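PDB 4Z8L: Vpx protein from Simian immunodeficiency virus, which is an accessory protein that binds host proteins, as Vpx proteins do to direct SAMHD1 to a ubiquitin ligase, and probably delays the cell cycle in G2. Local coordinates for residues 37-41 with 42-46. Residues are numbered along the deposited sequence; the frame is centred on the assembly and turned at random.
Sequences LHFHP and EFLFR. With ZN (zinc ion), chain G.
Glu-42 folds back alongside Phe-39, its CG lying 3.7 Å from CB of Phe-39. Glu-42 CD is 3.6 Å from the same Phe-39 CB, so the carboxylate sits against the base of that side chain and not over its ring. The OE1 side lies close to Phe-39, but its short contact there is doubtful at this resolution and the placement of OE1 uncertain. The other oxygen, OE2, faces the chain ahead and accepts a hydrogen bond from Leu-44 N at 2.6 Å; it uses its anti lone pair, and the N-H...O angle of 133° makes the bond clearly bent. The carboxylate carbon CD also lies 3.9 Å above one face of the Phe-43 ring, offset toward the rim.

The apolar part of the contact is small: CD2 of Leu-44 meets CD2 of Phe-39 at 3.8 Å, and the two side chains cross at about a right angle. With chi1 at -58°, CG of Phe-39 stands anti to its carbonyl carbon, which sets the ring so that CD2 reaches Leu-44 CD2; the ring also meets that of His-81, planes at about 55°. Further along, Arg-46 N donates to Phe-43 O at 3.3 Å, a turn of backbone leading into helix 45-58. Phe-43, Phe-45 and Arg-46 also touch another protein chain, where Arg-46 NE forms a salt bridge with an acidic side chain.

One residue before Phe-39, His-38 ND1 binds the zinc ion at 2.0 Å, and His-81 NE2, from helix 63-84, is a second ligand. The whole is a surface turn linking helices 21-35 and 45-58 of the three-helix Vpr/Vpx fold, set beside the zinc site that ties this loop to helix 63-84.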
ATOM      1  N   LEU B  37      11.992 -11.117  -2.417  1.00 48.41           N
ATOM      2  CA  LEU B  37      11.756 -11.211  -3.855  1.00 56.60           C
ATOM      3  C   LEU B  37      11.697  -9.842  -4.545  1.00 59.78           C
ATOM      4  O   LEU B  37      11.424  -9.775  -5.743  1.00 71.67           O
ATOM      5  CB  LEU B  37      10.447 -11.962  -4.142  1.00 47.53           C
ATOM      6  CG  LEU B  37      10.389 -13.492  -4.184  1.00 41.72           C
ATOM      7  CD1 LEU B  37      10.695 -14.113  -2.838  1.00 56.50           C
ATOM      8  CD2 LEU B  37       9.022 -13.945  -4.680  1.00 62.88           C
ATOM      9  N   HIS B  38      11.945  -8.756  -3.810  1.00 61.68           N
ATOM     10  CA  HIS B  38      11.647  -7.417  -4.337  1.00 58.14           C
ATOM     11  C   HIS B  38      12.684  -6.297  -4.117  1.00 41.00           C
ATOM     12  O   HIS B  38      12.474  -5.164  -4.561  1.00 52.44           O
ATOM     13  CB  HIS B  38      10.296  -6.959  -3.772  1.00 59.54           C
ATOM     14  CG  HIS B  38       9.123  -7.732  -4.302  1.00 62.06           C
ATOM     15  ND1 HIS B  38       8.799  -7.768  -5.642  1.00 63.49           N
ATOM     16  CD2 HIS B  38       8.189  -8.484  -3.672  1.00 42.14           C
ATOM     17  CE1 HIS B  38       7.723  -8.513  -5.816  1.00 58.20           C
ATOM     18  NE2 HIS B  38       7.333  -8.960  -4.635  1.00 44.57           N
ATOM     19  N   PHE B  39      13.780  -6.604  -3.429  1.00 54.27           N
ATOM     20  CA  PHE B  39      14.790  -5.605  -3.070  1.00 78.95           C
ATOM     21  C   PHE B  39      16.220  -6.194  -3.300  1.00 98.56           C
ATOM     22  O   PHE B  39      16.411  -7.401  -3.248  1.00107.54           O
ATOM     23  CB  PHE B  39      14.591  -5.138  -1.621  1.00 74.03           C
ATOM     24  CG  PHE B  39      13.215  -4.539  -1.345  1.00 62.80           C
ATOM     25  CD1 PHE B  39      12.807  -3.335  -1.918  1.00 43.68           C
ATOM     26  CD2 PHE B  39      12.324  -5.204  -0.512  1.00 40.54           C
ATOM     27  CE1 PHE B  39      11.528  -2.815  -1.659  1.00 45.07           C
ATOM     28  CE2 PHE B  39      11.059  -4.689  -0.252  1.00 65.68           C
ATOM     29  CZ  PHE B  39      10.660  -3.498  -0.822  1.00 52.34           C
ATOM     30  N   HIS B  40      17.173  -5.328  -3.663  1.00101.30           N
ATOM     31  CA  HIS B  40      18.547  -5.695  -4.074  1.00104.10           C
ATOM     32  C   HIS B  40      19.603  -4.727  -3.441  1.00116.82           C
ATOM     33  O   HIS B  40      19.390  -3.521  -3.564  1.00121.47           O
ATOM     34  CB  HIS B  40      18.564  -5.804  -5.628  1.00 83.22           C
ATOM     35  CG  HIS B  40      19.893  -6.170  -6.231  1.00102.20           C
ATOM     36  ND1 HIS B  40      20.932  -5.286  -6.369  1.00112.26           N
ATOM     37  CD2 HIS B  40      20.331  -7.359  -6.714  1.00108.30           C
ATOM     38  CE1 HIS B  40      21.952  -5.900  -6.960  1.00102.27           C
ATOM     39  NE2 HIS B  40      21.613  -7.154  -7.168  1.00109.51           N
ATOM     40  N   PRO B  41      20.715  -5.274  -2.797  1.00125.13           N
ATOM     41  CA  PRO B  41      21.698  -4.530  -1.951  1.00121.29           C
ATOM     42  C   PRO B  41      21.368  -3.053  -1.705  1.00111.12           C
ATOM     43  O   PRO B  41      21.759  -2.254  -2.537  1.00106.80           O
ATOM     44  CB  PRO B  41      23.001  -4.770  -2.686  1.00117.85           C
ATOM     45  CG  PRO B  41      22.715  -5.963  -3.642  1.00109.99           C
ATOM     46  CD  PRO B  41      21.369  -6.483  -3.364  1.00117.94           C
ATOM     47  N   GLU B  42      20.612  -2.700  -0.642  1.00114.05           N
ATOM     48  CA  GLU B  42      20.045  -3.506   0.465  1.00111.94           C
ATOM     49  C   GLU B  42      21.197  -3.755   1.497  1.00 96.32           C
ATOM     50  O   GLU B  42      22.224  -3.082   1.390  1.00 94.84           O
ATOM     51  CB  GLU B  42      19.351  -4.768  -0.076  1.00103.67           C
ATOM     52  CG  GLU B  42      17.858  -4.876   0.016  1.00101.46           C
ATOM     53  CD  GLU B  42      17.439  -6.318   0.223  1.00 95.93           C
ATOM     54  OE1 GLU B  42      17.033  -7.004  -0.732  1.00 99.56           O
ATOM     55  OE2 GLU B  42      17.546  -6.787   1.365  1.00 99.11           O
ATOM     56  N   PHE B  43      21.099  -4.683   2.464  1.00 82.06           N
ATOM     57  CA  PHE B  43      19.949  -5.559   2.756  1.00 84.39           C
ATOM     58  C   PHE B  43      18.857  -4.990   3.663  1.00 79.94           C
ATOM     59  O   PHE B  43      18.989  -3.902   4.225  1.00 68.91           O
ATOM     60  CB  PHE B  43      20.454  -6.878   3.330  1.00 84.46           C
ATOM     61  CG  PHE B  43      20.464  -8.007   2.330  1.00 91.32           C
ATOM     62  CD1 PHE B  43      21.460  -8.092   1.371  1.00107.52           C
ATOM     63  CD2 PHE B  43      19.471  -8.976   2.339  1.00101.61           C
ATOM     64  CE1 PHE B  43      21.473  -9.125   0.452  1.00100.00           C
ATOM     65  CE2 PHE B  43      19.485 -10.016   1.427  1.00108.19           C
ATOM     66  CZ  PHE B  43      20.485 -10.088   0.480  1.00 92.42           C
ATOM     67  N   LEU B  44      17.774  -5.763   3.779  1.00 67.68           N
ATOM     68  CA  LEU B  44      16.648  -5.530   4.696  1.00 38.37           C
ATOM     69  C   LEU B  44      17.071  -5.353   6.144  1.00 41.78           C
ATOM     70  O   LEU B  44      16.361  -4.744   6.952  1.00 54.67           O
ATOM     71  CB  LEU B  44      15.646  -6.687   4.608  1.00 69.20           C
ATOM     72  CG  LEU B  44      15.028  -7.000   3.243  1.00 83.23           C
ATOM     73  CD1 LEU B  44      14.271  -8.319   3.277  1.00 75.26           C
ATOM     74  CD2 LEU B  44      14.115  -5.872   2.774  1.00 95.83           C
ATOM     75  N   PHE B  45      18.231  -5.912   6.462  1.00 52.67           N
ATOM     76  CA  PHE B  45      18.761  -5.917   7.811  1.00 49.70           C
ATOM     77  C   PHE B  45      18.842  -4.491   8.360  1.00 58.66           C
ATOM     78  O   PHE B  45      18.667  -4.279   9.564  1.00 48.83           O
ATOM     79  CB  PHE B  45      20.137  -6.581   7.816  1.00 41.45           C
ATOM     80  CG  PHE B  45      20.097  -8.057   7.513  1.00 42.76           C
ATOM     81  CD1 PHE B  45      19.611  -8.963   8.434  1.00 54.86           C
ATOM     82  CD2 PHE B  45      20.518  -8.530   6.281  1.00 50.74           C
ATOM     83  CE1 PHE B  45      19.576 -10.311   8.140  1.00 65.97           C
ATOM     84  CE2 PHE B  45      20.478  -9.882   5.981  1.00 55.84           C
ATOM     85  CZ  PHE B  45      20.003 -10.771   6.913  1.00 61.00           C
ATOM     86  N   ARG B  46      19.005  -3.510   7.468  1.00 49.03           N
ATOM     87  CA  ARG B  46      19.155  -2.117   7.894  1.00 47.13           C
ATOM     88  C   ARG B  46      17.937  -1.675   8.654  1.00 38.61           C
ATOM     89  O   ARG B  46      18.041  -1.005   9.681  1.00 42.96           O
ATOM     90  CB  ARG B  46      19.329  -1.172   6.700  1.00 50.62           C
ATOM     91  CG  ARG B  46      20.662  -0.483   6.643  1.00 73.14           C
ATOM     92  CD  ARG B  46      20.811   0.627   7.681  1.00 80.03           C
ATOM     93  NE  ARG B  46      22.200   1.077   7.748  1.00100.72           N
ATOM     94  CZ  ARG B  46      22.780   1.910   6.891  1.00 89.26           C
ATOM     95  NH1 ARG B  46      22.096   2.422   5.877  1.00 97.80           N
ATOM     96  NH2 ARG B  46      24.056   2.231   7.048  1.00 85.14           N
TER
HETATM   97 ZN    ZN G 201       8.836  -6.474  -7.197  1.00 68.86          ZN